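Long-range contact in Azi13 (Streptomyces sahachiroi, PDB 5HMB), which probably hydrolyses thioesters of naphthoyl-type acyl groups, as a hotdog-fold thioesterase of the PaaI family in azinomycin biosynthesis: residues 27-32 against 97-102. Residues are numbered along the deposited sequence; the frame is centred on the assembly and turned at random. Where two conformers were deposited one is given.
Sequences PDRAVA and TALPVH. With SO4 (sulfate ion), chain C.
Ala-30 and Ala-98 form a hydrogen-bonded antiparallel pair where two neighbouring strands of the hotdog sheet, 29-35 and 93-100, run side by side. The pair illustrates how side chains along antiparallel strands alternate between the two faces of a sheet. The N-H of Ala-98 gives the shorter bond to Ala-30 O (2.9 Å), while the return bond from Ala-30 N to Ala-98 O is weak at 3.4 Å. Both carbonyls also accept a CA-H contact, Ala-98 O from Arg-29 and Ala-30 O from Thr-97. The two methyl groups share the face covered by helix 49-68, where Ala-30 touches Ala-63 and Ala-98 touches Val-59.

On the other face larger side chains lie in pairs. Val-31 and Thr-97, a non-hydrogen-bonded pair, point the same way. With OG1 of Thr-97 anti to its carbonyl carbon (chi1 -59°), the hydroxyl oxygen comes to 3.9 Å from Val-31 CG2, and Thr-97 CG2 meets the same methyl. Arg-29 and Leu-99 also lie alongside each other: in one of its two conformers, CG and CD of Arg-29 each lie 4.1 Å from Leu-99 CD2.

Toward Asp-28 and Pro-100 the two backbones draw apart, and just beyond Pro-100 the second strand turns a corner. There the proline ring comes up to the backbone of Asp-28, its CD 3.2 Å from Asp-28 O.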
ATOM      1  N   PRO A  27     -12.105  15.957 -15.805  1.00 57.95           N
ATOM      2  CA  PRO A  27     -10.736  16.108 -15.281  1.00 53.55           C
ATOM      3  C   PRO A  27     -10.648  16.008 -13.759  1.00 54.84           C
ATOM      4  O   PRO A  27      -9.535  15.973 -13.218  1.00 55.30           O
ATOM      5  CB  PRO A  27     -10.324  17.502 -15.766  1.00 56.15           C
ATOM      6  CG  PRO A  27     -11.241  17.806 -16.901  1.00 54.95           C
ATOM      7  CD  PRO A  27     -12.530  17.135 -16.578  1.00 57.59           C
ATOM      8  N   ASP A  28     -11.772  15.960 -13.053  1.00 57.36           N
ATOM      9  CA  ASP A  28     -11.751  15.960 -11.604  1.00 59.76           C
ATOM     10  C   ASP A  28     -12.574  14.835 -10.981  1.00 53.80           C
ATOM     11  O   ASP A  28     -12.690  14.783  -9.750  1.00 54.14           O
ATOM     12  CB  ASP A  28     -12.241  17.320 -11.088  1.00 61.10           C
ATOM     13  CG  ASP A  28     -13.674  17.601 -11.484  1.00 78.54           C
ATOM     14  OD1 ASP A  28     -14.191  16.902 -12.386  1.00 72.50           O
ATOM     15  OD2 ASP A  28     -14.286  18.519 -10.897  1.00 87.45           O
ATOM     16  N   ARG A  29     -13.123  13.926 -11.786  0.59 53.89           N
ATOM     17  CA  ARG A  29     -14.003  12.874 -11.300  0.59 52.50           C
ATOM     18  C   ARG A  29     -14.382  11.968 -12.461  0.59 53.16           C
ATOM     19  O   ARG A  29     -14.650  12.451 -13.561  0.59 52.23           O
ATOM     20  CB  ARG A  29     -15.267  13.467 -10.663  0.59 58.50           C
ATOM     21  CG  ARG A  29     -16.345  12.447 -10.304  0.59 58.66           C
ATOM     22  CD  ARG A  29     -17.357  13.053  -9.328  0.59 62.63           C
ATOM     23  NE  ARG A  29     -17.694  14.427  -9.696  0.59 68.71           N
ATOM     24  CZ  ARG A  29     -18.750  14.776 -10.426  0.59 70.00           C
ATOM     25  NH1 ARG A  29     -18.968  16.054 -10.717  0.59 68.96           N
ATOM     26  NH2 ARG A  29     -19.597  13.851 -10.857  0.59 67.82           N
ATOM     27  N   ALA A  30     -14.404  10.665 -12.208  1.00 43.33           N
ATOM     28  CA  ALA A  30     -14.927   9.689 -13.148  1.00 46.20           C
ATOM     29  C   ALA A  30     -15.824   8.729 -12.379  1.00 51.90           C
ATOM     30  O   ALA A  30     -15.521   8.389 -11.233  1.00 50.72           O
ATOM     31  CB  ALA A  30     -13.807   8.926 -13.863  1.00 48.66           C
ATOM     32  N   VAL A  31     -16.937   8.316 -12.997  1.00 47.98           N
ATOM     33  CA  VAL A  31     -17.952   7.476 -12.357  1.00 46.16           C
ATOM     34  C   VAL A  31     -18.353   6.377 -13.329  1.00 51.01           C
ATOM     35  O   VAL A  31     -18.720   6.663 -14.474  1.00 52.33           O
ATOM     36  CB  VAL A  31     -19.203   8.281 -11.953  1.00 54.84           C
ATOM     37  CG1 VAL A  31     -20.264   7.343 -11.379  1.00 50.84           C
ATOM     38  CG2 VAL A  31     -18.863   9.396 -10.975  1.00 43.14           C
ATOM     39  N   ALA A  32     -18.303   5.126 -12.879  1.00 39.52           N
ATOM     40  CA  ALA A  32     -18.713   4.009 -13.717  1.00 46.45           C
ATOM     41  C   ALA A  32     -19.591   3.055 -12.925  1.00 55.70           C
ATOM     42  O   ALA A  32     -19.400   2.872 -11.718  1.00 53.58           O
ATOM     43  CB  ALA A  32     -17.511   3.247 -14.283  1.00 44.36           C
ATOM     44  N   THR A  97     -16.302   5.440  -8.072  1.00 45.16           N
ATOM     45  CA  THR A  97     -16.042   6.866  -8.233  1.00 42.41           C
ATOM     46  C   THR A  97     -14.587   7.158  -7.913  1.00 49.86           C
ATOM     47  O   THR A  97     -14.121   6.869  -6.804  1.00 47.68           O
ATOM     48  CB  THR A  97     -16.963   7.675  -7.327  1.00 46.33           C
ATOM     49  OG1 THR A  97     -18.317   7.363  -7.668  1.00 48.92           O
ATOM     50  CG2 THR A  97     -16.708   9.156  -7.490  1.00 45.90           C
ATOM     51  N   ALA A  98     -13.875   7.722  -8.883  1.00 39.16           N
ATOM     52  CA  ALA A  98     -12.487   8.120  -8.722  1.00 33.89           C
ATOM     53  C   ALA A  98     -12.418   9.603  -8.396  1.00 45.27           C
ATOM     54  O   ALA A  98     -12.950  10.434  -9.147  1.00 46.73           O
ATOM     55  CB  ALA A  98     -11.692   7.819  -9.997  1.00 47.99           C
ATOM     56  N   LEU A  99     -11.754   9.932  -7.290  1.00 39.18           N
ATOM     57  CA  LEU A  99     -11.566  11.325  -6.923  1.00 38.04           C
ATOM     58  C   LEU A  99     -10.089  11.650  -6.812  1.00 45.34           C
ATOM     59  O   LEU A  99      -9.289  10.804  -6.397  1.00 43.27           O
ATOM     60  CB  LEU A  99     -12.246  11.661  -5.599  1.00 45.78           C
ATOM     61  CG  LEU A  99     -13.762  11.539  -5.655  1.00 58.31           C
ATOM     62  CD1 LEU A  99     -14.368  11.814  -4.274  1.00 53.14           C
ATOM     63  CD2 LEU A  99     -14.303  12.487  -6.725  1.00 56.37           C
ATOM     64  N   PRO A 100      -9.698  12.876  -7.163  1.00 47.20           N
ATOM     65  CA  PRO A 100      -8.274  13.200  -7.203  1.00 48.05           C
ATOM     66  C   PRO A 100      -7.736  13.388  -5.800  1.00 46.88           C
ATOM     67  O   PRO A 100      -8.395  13.969  -4.937  1.00 46.93           O
ATOM     68  CB  PRO A 100      -8.228  14.510  -8.004  1.00 48.35           C
ATOM     69  CG  PRO A 100      -9.546  15.160  -7.684  1.00 53.07           C
ATOM     70  CD  PRO A 100     -10.543  14.038  -7.501  1.00 46.50           C
ATOM     71  N   VAL A 101      -6.537  12.866  -5.575  1.00 38.70           N
ATOM     72  CA  VAL A 101      -5.787  13.139  -4.363  1.00 40.53           C
ATOM     73  C   VAL A 101      -4.653  14.114  -4.634  1.00 43.58           C
ATOM     74  O   VAL A 101      -4.472  15.074  -3.888  1.00 43.01           O
ATOM     75  CB  VAL A 101      -5.244  11.831  -3.745  1.00 34.59           C
ATOM     76  CG1 VAL A 101      -4.302  12.160  -2.598  1.00 37.76           C
ATOM     77  CG2 VAL A 101      -6.384  10.911  -3.294  1.00 32.49           C
ATOM     78  N   HIS A 102      -3.894  13.869  -5.703  1.00 36.28           N
ATOM     79  CA  HIS A 102      -2.779  14.727  -6.110  1.00 39.44           C
ATOM     80  C   HIS A 102      -2.634  14.656  -7.621  1.00 46.11           C
ATOM     81  O   HIS A 102      -2.652  13.561  -8.188  1.00 37.93           O
ATOM     82  CB  HIS A 102      -1.482  14.280  -5.439  1.00 40.20           C
ATOM     83  CG  HIS A 102      -0.243  14.896  -6.011  1.00 45.39           C
ATOM     84  ND1 HIS A 102       0.344  16.021  -5.473  1.00 52.29           N
ATOM     85  CD2 HIS A 102       0.544  14.522  -7.050  1.00 43.71           C
ATOM     86  CE1 HIS A 102       1.429  16.325  -6.163  1.00 46.72           C
ATOM     87  NE2 HIS A 102       1.574  15.431  -7.125  1.00 48.09           N
TER
HETATM   88  S   SO4 C 302       4.632  15.973  -9.010  1.00 61.86           S
HETATM   89  O1  SO4 C 302       4.166  17.303  -8.607  1.00 67.94           O
HETATM   90  O2  SO4 C 302       5.520  16.053 -10.174  1.00 50.32           O
HETATM   91  O3  SO4 C 302       5.342  15.367  -7.891  1.00 52.57           O
HETATM   92  O4  SO4 C 302       3.486  15.149  -9.387  1.00 56.42           O